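Local coordinates for protein ionotropic glutamate receptor bacterial homologue (Nostoc punctiforme, PDB 2PYY) that binds L-glutamate in the ligand-binding core of a bacterial homologue of ionotropic glutamate receptors and probably couples that binding to opening of an ion channel, at residues L110-A123 with A143-F157. Numbering follows the deposited sequence.
Sequences LPGKVVATTAGSTA and AYKALQTKKADAVVF. With GLU (glutamic acid), chain E.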
ATOM      1  N   LEU B 110      10.293  17.212  -2.364  1.00 30.67           N
ATOM      2  CA  LEU B 110       9.563  16.736  -3.528  1.00 32.37           C
ATOM      3  C   LEU B 110       8.459  17.680  -3.989  1.00 33.71           C
ATOM      4  O   LEU B 110       8.354  17.975  -5.182  1.00 32.74           O
ATOM      5  CB  LEU B 110       8.978  15.352  -3.249  1.00 31.93           C
ATOM      6  CG  LEU B 110       9.980  14.207  -3.038  1.00 32.98           C
ATOM      7  CD1 LEU B 110       9.218  12.902  -2.814  1.00 33.82           C
ATOM      8  CD2 LEU B 110      10.894  14.081  -4.250  1.00 31.99           C
ATOM      9  N   PRO B 111       7.620  18.172  -3.055  1.00 35.24           N
ATOM     10  CA  PRO B 111       6.537  19.084  -3.439  1.00 36.18           C
ATOM     11  C   PRO B 111       7.048  20.218  -4.310  1.00 36.96           C
ATOM     12  O   PRO B 111       7.995  20.910  -3.943  1.00 38.48           O
ATOM     13  CB  PRO B 111       6.009  19.570  -2.093  1.00 37.07           C
ATOM     14  CG  PRO B 111       6.213  18.378  -1.223  1.00 36.27           C
ATOM     15  CD  PRO B 111       7.599  17.927  -1.601  1.00 35.03           C
ATOM     16  N   GLY B 112       6.428  20.388  -5.471  1.00 37.34           N
ATOM     17  CA  GLY B 112       6.837  21.438  -6.382  1.00 36.72           C
ATOM     18  C   GLY B 112       7.813  20.911  -7.407  1.00 37.21           C
ATOM     19  O   GLY B 112       8.342  21.667  -8.220  1.00 37.05           O
ATOM     20  N   LYS B 113       8.057  19.605  -7.364  1.00 37.71           N
ATOM     21  CA  LYS B 113       8.967  18.942  -8.300  1.00 36.86           C
ATOM     22  C   LYS B 113       8.203  17.871  -9.086  1.00 35.38           C
ATOM     23  O   LYS B 113       7.035  17.604  -8.809  1.00 35.07           O
ATOM     24  CB  LYS B 113      10.111  18.268  -7.534  1.00 38.75           C
ATOM     25  CG  LYS B 113      10.955  19.204  -6.694  1.00 42.93           C
ATOM     26  CD  LYS B 113      11.766  20.155  -7.561  1.00 44.71           C
ATOM     27  CE  LYS B 113      12.624  21.068  -6.706  1.00 46.27           C
ATOM     28  NZ  LYS B 113      13.395  22.033  -7.544  1.00 48.88           N
ATOM     29  N   VAL B 114       8.883  17.262 -10.054  1.00 32.91           N
ATOM     30  CA  VAL B 114       8.315  16.202 -10.890  1.00 31.82           C
ATOM     31  C   VAL B 114       9.088  14.905 -10.650  1.00 30.10           C
ATOM     32  O   VAL B 114      10.288  14.830 -10.924  1.00 30.48           O
ATOM     33  CB  VAL B 114       8.417  16.542 -12.392  1.00 31.67           C
ATOM     34  CG1 VAL B 114       7.960  15.351 -13.222  1.00 32.44           C
ATOM     35  CG2 VAL B 114       7.561  17.769 -12.712  1.00 32.19           C
ATOM     36  N   VAL B 115       8.395  13.890 -10.145  1.00 28.00           N
ATOM     37  CA  VAL B 115       9.014  12.601  -9.851  1.00 24.09           C
ATOM     38  C   VAL B 115       8.514  11.482 -10.765  1.00 21.93           C
ATOM     39  O   VAL B 115       7.316  11.263 -10.876  1.00 21.33           O
ATOM     40  CB  VAL B 115       8.744  12.206  -8.395  1.00 23.06           C
ATOM     41  CG1 VAL B 115       9.379  10.859  -8.095  1.00 20.38           C
ATOM     42  CG2 VAL B 115       9.287  13.283  -7.469  1.00 22.93           C
ATOM     43  N   ALA B 116       9.439  10.778 -11.411  1.00 21.65           N
ATOM     44  CA  ALA B 116       9.087   9.685 -12.310  1.00 21.43           C
ATOM     45  C   ALA B 116       9.048   8.340 -11.598  1.00 20.40           C
ATOM     46  O   ALA B 116       9.814   8.089 -10.666  1.00 18.26           O
ATOM     47  CB  ALA B 116      10.071   9.622 -13.458  1.00 21.69           C
ATOM     48  N   THR B 117       8.136   7.482 -12.041  1.00 19.22           N
ATOM     49  CA  THR B 117       7.988   6.147 -11.486  1.00 17.41           C
ATOM     50  C   THR B 117       7.085   5.354 -12.432  1.00 17.89           C
ATOM     51  O   THR B 117       6.582   5.895 -13.425  1.00 18.09           O
ATOM     52  CB  THR B 117       7.382   6.190 -10.052  1.00 17.60           C
ATOM     53  OG1 THR B 117       7.554   4.913  -9.424  1.00 16.01           O
ATOM     54  CG2 THR B 117       5.900   6.533 -10.095  1.00 16.18           C
ATOM     55  N   THR B 118       6.885   4.077 -12.136  1.00 16.60           N
ATOM     56  CA  THR B 118       6.042   3.245 -12.989  1.00 15.68           C
ATOM     57  C   THR B 118       4.558   3.499 -12.753  1.00 15.05           C
ATOM     58  O   THR B 118       4.128   3.770 -11.635  1.00 12.54           O
ATOM     59  CB  THR B 118       6.327   1.730 -12.789  1.00 15.04           C
ATOM     60  OG1 THR B 118       6.087   1.367 -11.430  1.00 15.41           O
ATOM     61  CG2 THR B 118       7.770   1.403 -13.146  1.00 12.29           C
ATOM     62  N   ALA B 119       3.779   3.420 -13.828  1.00 14.89           N
ATOM     63  CA  ALA B 119       2.343   3.618 -13.745  1.00 12.96           C
ATOM     64  C   ALA B 119       1.765   2.436 -12.962  1.00 14.28           C
ATOM     65  O   ALA B 119       2.193   1.295 -13.155  1.00 12.44           O
ATOM     66  CB  ALA B 119       1.732   3.672 -15.165  1.00 11.44           C
ATOM     67  N   GLY B 120       0.805   2.717 -12.082  1.00 13.37           N
ATOM     68  CA  GLY B 120       0.163   1.678 -11.290  1.00 15.44           C
ATOM     69  C   GLY B 120       0.981   1.131 -10.131  1.00 17.73           C
ATOM     70  O   GLY B 120       0.656   0.075  -9.589  1.00 17.86           O
ATOM     71  N   SER B 121       2.030   1.854  -9.748  1.00 16.18           N
ATOM     72  CA  SER B 121       2.911   1.443  -8.657  1.00 17.76           C
ATOM     73  C   SER B 121       2.535   2.067  -7.315  1.00 17.37           C
ATOM     74  O   SER B 121       1.862   3.109  -7.256  1.00 17.19           O
ATOM     75  CB  SER B 121       4.356   1.834  -8.980  1.00 15.07           C
ATOM     76  OG  SER B 121       4.463   3.246  -9.039  1.00 16.17           O
ATOM     77  N   THR B 122       2.967   1.433  -6.228  1.00 15.17           N
ATOM     78  CA  THR B 122       2.684   1.999  -4.918  1.00 17.75           C
ATOM     79  C   THR B 122       3.386   3.356  -4.828  1.00 16.46           C
ATOM     80  O   THR B 122       2.961   4.231  -4.073  1.00 16.97           O
ATOM     81  CB  THR B 122       3.166   1.079  -3.768  1.00 18.24           C
ATOM     82  OG1 THR B 122       4.571   0.827  -3.904  1.00 19.62           O
ATOM     83  CG2 THR B 122       2.405  -0.247  -3.792  1.00 19.36           C
ATOM     84  N   ALA B 123       4.440   3.543  -5.618  1.00 15.99           N
ATOM     85  CA  ALA B 123       5.165   4.815  -5.605  1.00 16.51           C
ATOM     86  C   ALA B 123       4.332   5.924  -6.258  1.00 17.74           C
ATOM     87  O   ALA B 123       4.321   7.064  -5.787  1.00 18.60           O
ATOM     88  CB  ALA B 123       6.520   4.665  -6.324  1.00 15.02           C
ATOM     89  N   ALA B 143      11.509   5.380 -16.696  1.00 23.70           N
ATOM     90  CA  ALA B 143      11.556   6.265 -15.543  1.00 24.02           C
ATOM     91  C   ALA B 143      13.000   6.718 -15.360  1.00 24.16           C
ATOM     92  O   ALA B 143      13.262   7.895 -15.119  1.00 25.14           O
ATOM     93  CB  ALA B 143      11.058   5.539 -14.293  1.00 24.01           C
ATOM     94  N   TYR B 144      13.939   5.783 -15.474  1.00 24.90           N
ATOM     95  CA  TYR B 144      15.362   6.112 -15.340  1.00 26.50           C
ATOM     96  C   TYR B 144      15.773   7.101 -16.425  1.00 27.99           C
ATOM     97  O   TYR B 144      16.556   8.019 -16.172  1.00 27.96           O
ATOM     98  CB  TYR B 144      16.205   4.840 -15.454  1.00 24.53           C
ATOM     99  CG  TYR B 144      15.862   3.798 -14.413  1.00 23.97           C
ATOM    100  CD1 TYR B 144      16.134   2.452 -14.632  1.00 22.66           C
ATOM    101  CD2 TYR B 144      15.245   4.159 -13.221  1.00 22.96           C
ATOM    102  CE1 TYR B 144      15.793   1.486 -13.688  1.00 23.05           C
ATOM    103  CE2 TYR B 144      14.903   3.205 -12.272  1.00 23.92           C
ATOM    104  CZ  TYR B 144      15.173   1.875 -12.511  1.00 23.06           C
ATOM    105  OH  TYR B 144      14.797   0.929 -11.582  1.00 20.39           O
ATOM    106  N   LYS B 145      15.247   6.902 -17.632  1.00 28.42           N
ATOM    107  CA  LYS B 145      15.548   7.792 -18.752  1.00 31.52           C
ATOM    108  C   LYS B 145      15.061   9.201 -18.442  1.00 31.70           C
ATOM    109  O   LYS B 145      15.802  10.169 -18.576  1.00 33.07           O
ATOM    110  CB  LYS B 145      14.860   7.308 -20.030  1.00 33.06           C
ATOM    111  CG  LYS B 145      15.750   6.545 -20.988  1.00 37.17           C
ATOM    112  CD  LYS B 145      15.700   5.046 -20.745  1.00 38.66           C
ATOM    113  CE  LYS B 145      16.314   4.300 -21.919  1.00 40.08           C
ATOM    114  NZ  LYS B 145      16.137   2.829 -21.815  1.00 41.25           N
ATOM    115  N   ALA B 146      13.800   9.300 -18.039  1.00 32.48           N
ATOM    116  CA  ALA B 146      13.192  10.580 -17.713  1.00 32.54           C
ATOM    117  C   ALA B 146      14.071  11.367 -16.750  1.00 34.46           C
ATOM    118  O   ALA B 146      14.110  12.595 -16.800  1.00 33.25           O
ATOM    119  CB  ALA B 146      11.812  10.363 -17.108  1.00 31.90           C
ATOM    120  N   LEU B 147      14.770  10.657 -15.868  1.00 34.81           N
ATOM    121  CA  LEU B 147      15.651  11.308 -14.903  1.00 36.42           C
ATOM    122  C   LEU B 147      16.878  11.854 -15.624  1.00 36.85           C
ATOM    123  O   LEU B 147      17.270  13.001 -15.421  1.00 37.19           O
ATOM    124  CB  LEU B 147      16.092  10.325 -13.810  1.00 35.31           C
ATOM    125  CG  LEU B 147      17.016  10.882 -12.715  1.00 35.47           C
ATOM    126  CD1 LEU B 147      16.301  11.978 -11.933  1.00 32.57           C
ATOM    127  CD2 LEU B 147      17.431   9.755 -11.775  1.00 35.38           C
ATOM    128  N   GLN B 148      17.476  11.032 -16.476  1.00 38.99           N
ATOM    129  CA  GLN B 148      18.644  11.458 -17.226  1.00 42.55           C
ATOM    130  C   GLN B 148      18.284  12.609 -18.168  1.00 43.96           C
ATOM    131  O   GLN B 148      18.926  13.659 -18.144  1.00 45.75           O
ATOM    132  CB  GLN B 148      19.220  10.285 -18.020  1.00 43.03           C
ATOM    133  CG  GLN B 148      19.673   9.135 -17.144  1.00 45.58           C
ATOM    134  CD  GLN B 148      20.661   9.578 -16.080  1.00 45.86           C
ATOM    135  OE1 GLN B 148      21.718  10.134 -16.392  1.00 45.14           O
ATOM    136  NE2 GLN B 148      20.320   9.337 -14.817  1.00 45.49           N
ATOM    137  N   THR B 149      17.252  12.410 -18.984  1.00 44.82           N
ATOM    138  CA  THR B 149      16.790  13.423 -19.934  1.00 45.09           C
ATOM    139  C   THR B 149      16.367  14.685 -19.197  1.00 44.49           C
ATOM    140  O   THR B 149      16.100  15.719 -19.811  1.00 44.61           O
ATOM    141  CB  THR B 149      15.577  12.919 -20.733  1.00 46.08           C
ATOM    142  OG1 THR B 149      15.853  11.611 -21.247  1.00 48.15           O
ATOM    143  CG2 THR B 149      15.280  13.859 -21.893  1.00 48.73           C
ATOM    144  N   LYS B 150      16.309  14.580 -17.874  1.00 44.09           N
ATOM    145  CA  LYS B 150      15.910  15.674 -17.007  1.00 42.48           C
ATOM    146  C   LYS B 150      14.421  15.974 -17.073  1.00 41.22           C
ATOM    147  O   LYS B 150      13.949  16.946 -16.480  1.00 39.96           O
ATOM    148  CB  LYS B 150      16.715  16.933 -17.318  1.00 45.08           C
ATOM    149  CG  LYS B 150      17.950  17.079 -16.457  1.00 46.76           C
ATOM    150  CD  LYS B 150      18.505  18.491 -16.530  1.00 49.61           C
ATOM    151  CE  LYS B 150      19.462  18.771 -15.373  1.00 50.91           C
ATOM    152  NZ  LYS B 150      20.615  17.822 -15.340  1.00 51.15           N
ATOM    153  N   LYS B 151      13.674  15.142 -17.792  1.00 39.78           N
ATOM    154  CA  LYS B 151      12.227  15.330 -17.885  1.00 38.56           C
ATOM    155  C   LYS B 151      11.682  15.290 -16.466  1.00 36.63           C
ATOM    156  O   LYS B 151      10.685  15.935 -16.140  1.00 37.65           O
ATOM    157  CB  LYS B 151      11.582  14.214 -18.714  1.00 38.76           C
ATOM    158  CG  LYS B 151      12.160  14.055 -20.104  1.00 40.51           C
ATOM    159  CD  LYS B 151      11.400  13.002 -20.898  1.00 42.58           C
ATOM    160  CE  LYS B 151      12.003  12.815 -22.286  1.00 43.15           C
ATOM    161  NZ  LYS B 151      11.130  11.996 -23.175  1.00 43.02           N
ATOM    162  N   ALA B 152      12.353  14.517 -15.622  1.00 34.31           N
ATOM    163  CA  ALA B 152      11.967  14.387 -14.225  1.00 32.15           C
ATOM    164  C   ALA B 152      13.144  14.851 -13.376  1.00 31.26           C
ATOM    165  O   ALA B 152      14.297  14.715 -13.777  1.00 29.53           O
ATOM    166  CB  ALA B 152      11.621  12.935 -13.907  1.00 31.94           C
ATOM    167  N   ASP B 153      12.835  15.387 -12.201  1.00 31.03           N
ATOM    168  CA  ASP B 153      13.837  15.892 -11.269  1.00 31.33           C
ATOM    169  C   ASP B 153      14.390  14.759 -10.407  1.00 31.57           C
ATOM    170  O   ASP B 153      15.565  14.759 -10.024  1.00 31.23           O
ATOM    171  CB  ASP B 153      13.200  16.951 -10.366  1.00 31.34           C
ATOM    172  CG  ASP B 153      12.570  18.087 -11.154  1.00 33.09           C
ATOM    173  OD1 ASP B 153      11.479  18.561 -10.753  1.00 31.69           O
ATOM    174  OD2 ASP B 153      13.179  18.503 -12.165  1.00 34.54           O
ATOM    175  N   ALA B 154      13.519  13.804 -10.104  1.00 29.60           N
ATOM    176  CA  ALA B 154      13.879  12.660  -9.288  1.00 29.18           C
ATOM    177  C   ALA B 154      13.025  11.449  -9.639  1.00 29.07           C
ATOM    178  O   ALA B 154      12.094  11.534 -10.440  1.00 27.75           O
ATOM    179  CB  ALA B 154      13.694  12.996  -7.816  1.00 29.18           C
ATOM    180  N   VAL B 155      13.360  10.321  -9.023  1.00 27.10           N
ATOM    181  CA  VAL B 155      12.630   9.076  -9.206  1.00 25.65           C
ATOM    182  C   VAL B 155      12.363   8.475  -7.826  1.00 24.26           C
ATOM    183  O   VAL B 155      13.234   8.479  -6.959  1.00 26.14           O
ATOM    184  CB  VAL B 155      13.449   8.052 -10.022  1.00 26.96           C
ATOM    185  CG1 VAL B 155      12.739   6.710 -10.035  1.00 26.90           C
ATOM    186  CG2 VAL B 155      13.670   8.546 -11.428  1.00 26.58           C
ATOM    187  N   VAL B 156      11.151   7.980  -7.618  1.00 21.14           N
ATOM    188  CA  VAL B 156      10.787   7.336  -6.363  1.00 20.21           C
ATOM    189  C   VAL B 156      10.301   5.939  -6.736  1.00 20.25           C
ATOM    190  O   VAL B 156       9.358   5.784  -7.507  1.00 14.18           O
ATOM    191  CB  VAL B 156       9.655   8.080  -5.628  1.00 20.17           C
ATOM    192  CG1 VAL B 156       9.175   7.253  -4.447  1.00 20.47           C
ATOM    193  CG2 VAL B 156      10.157   9.436  -5.139  1.00 22.46           C
ATOM    194  N   PHE B 157      10.951   4.924  -6.183  1.00 18.67           N
ATOM    195  CA  PHE B 157      10.592   3.558  -6.494  1.00 18.79           C
ATOM    196  C   PHE B 157      11.089   2.632  -5.388  1.00 18.95           C
ATOM    197  O   PHE B 157      11.655   3.084  -4.385  1.00 19.27           O
ATOM    198  CB  PHE B 157      11.204   3.207  -7.854  1.00 18.61           C
ATOM    199  CG  PHE B 157      10.510   2.094  -8.572  1.00 19.26           C
ATOM    200  CD1 PHE B 157       9.129   2.041  -8.633  1.00 18.05           C
ATOM    201  CD2 PHE B 157      11.248   1.105  -9.218  1.00 19.35           C
ATOM    202  CE1 PHE B 157       8.480   1.007  -9.338  1.00 18.56           C
ATOM    203  CE2 PHE B 157      10.617   0.070  -9.924  1.00 18.66           C
ATOM    204  CZ  PHE B 157       9.233   0.020  -9.984  1.00 17.11           C
TER
HETATM  205  N   GLU E2620       6.369  -2.875  -5.351  1.00 16.95           N
HETATM  206  CA  GLU E2620       5.667  -2.092  -6.409  1.00 17.76           C
HETATM  207  C   GLU E2620       4.166  -2.353  -6.336  1.00 17.99           C
HETATM  208  O   GLU E2620       3.788  -3.438  -5.845  1.00 17.78           O
HETATM  209  CB  GLU E2620       6.182  -2.494  -7.793  1.00 18.83           C
HETATM  210  CG  GLU E2620       5.611  -1.660  -8.935  1.00 17.19           C
HETATM  211  CD  GLU E2620       6.018  -2.178 -10.309  1.00 17.15           C
HETATM  212  OE1 GLU E2620       5.792  -1.461 -11.305  1.00 14.43           O
HETATM  213  OE2 GLU E2620       6.557  -3.303 -10.387  1.00 15.35           O
HETATM  214  OXT GLU E2620       3.386  -1.482  -6.771  1.00 18.44           O
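Strands 114-118 and 154-157 run side by side in parallel, Val115 paired with Ala154 and Ala116 with Val155, their axes 40° apart. Ala116 N donates to Ala154 O at 2.9 Å; the return bond from Val156 N to Ala116 O is weak. At the start of the pair Asp153 and Val114 grip each other twice. Asp153 N donates to Val114 O, while Val114 N reaches Asp153 OD1 at 3.0 Å from above the carboxylate plane. Lys113 lays its CB and CD against the same oxygen, but its NZ forms a salt bridge with Asp103.

Strand 133-137, helix 140-148 and strand 154-158 form a beta-alpha-beta crossover, with strand 114-118 between its two strands. The helix packs on that middle strand, nearly antiparallel. Ala116 meets Ala143, Ala146 and Ala152 there. Ala152 CB lies 3.7 Å from Ala116 CB. The axes approach to 7.5 Å, which these small side chains probably allow. On the other face Val115 CG1 presses tightly on Val156 CG2, and Leu127 of helix 122-129 adjoins both.

Toward the ligand, chi1 of -166° swings Thr117 OG1 away from its own N, and it donates to Val156 O at 2.8 Å. The Thr118 and Phe157 side chains cross at about a right angle, with Thr118 CG2 3.7 Å from Phe157 CZ. Ser121 OG accepts from Ala124 N, capping helix 122-129, and donates to Thr118 O.

Thr118 OG1 serves the ligand side-chain carboxylate, donating to OE1 at 2.8 Å; Thr122 N, at the helix start, serves OXT of the alpha-carboxylate. Strand pairing and helix cap are consistent with holding both donors in place, within a periplasmic-binding-protein fold.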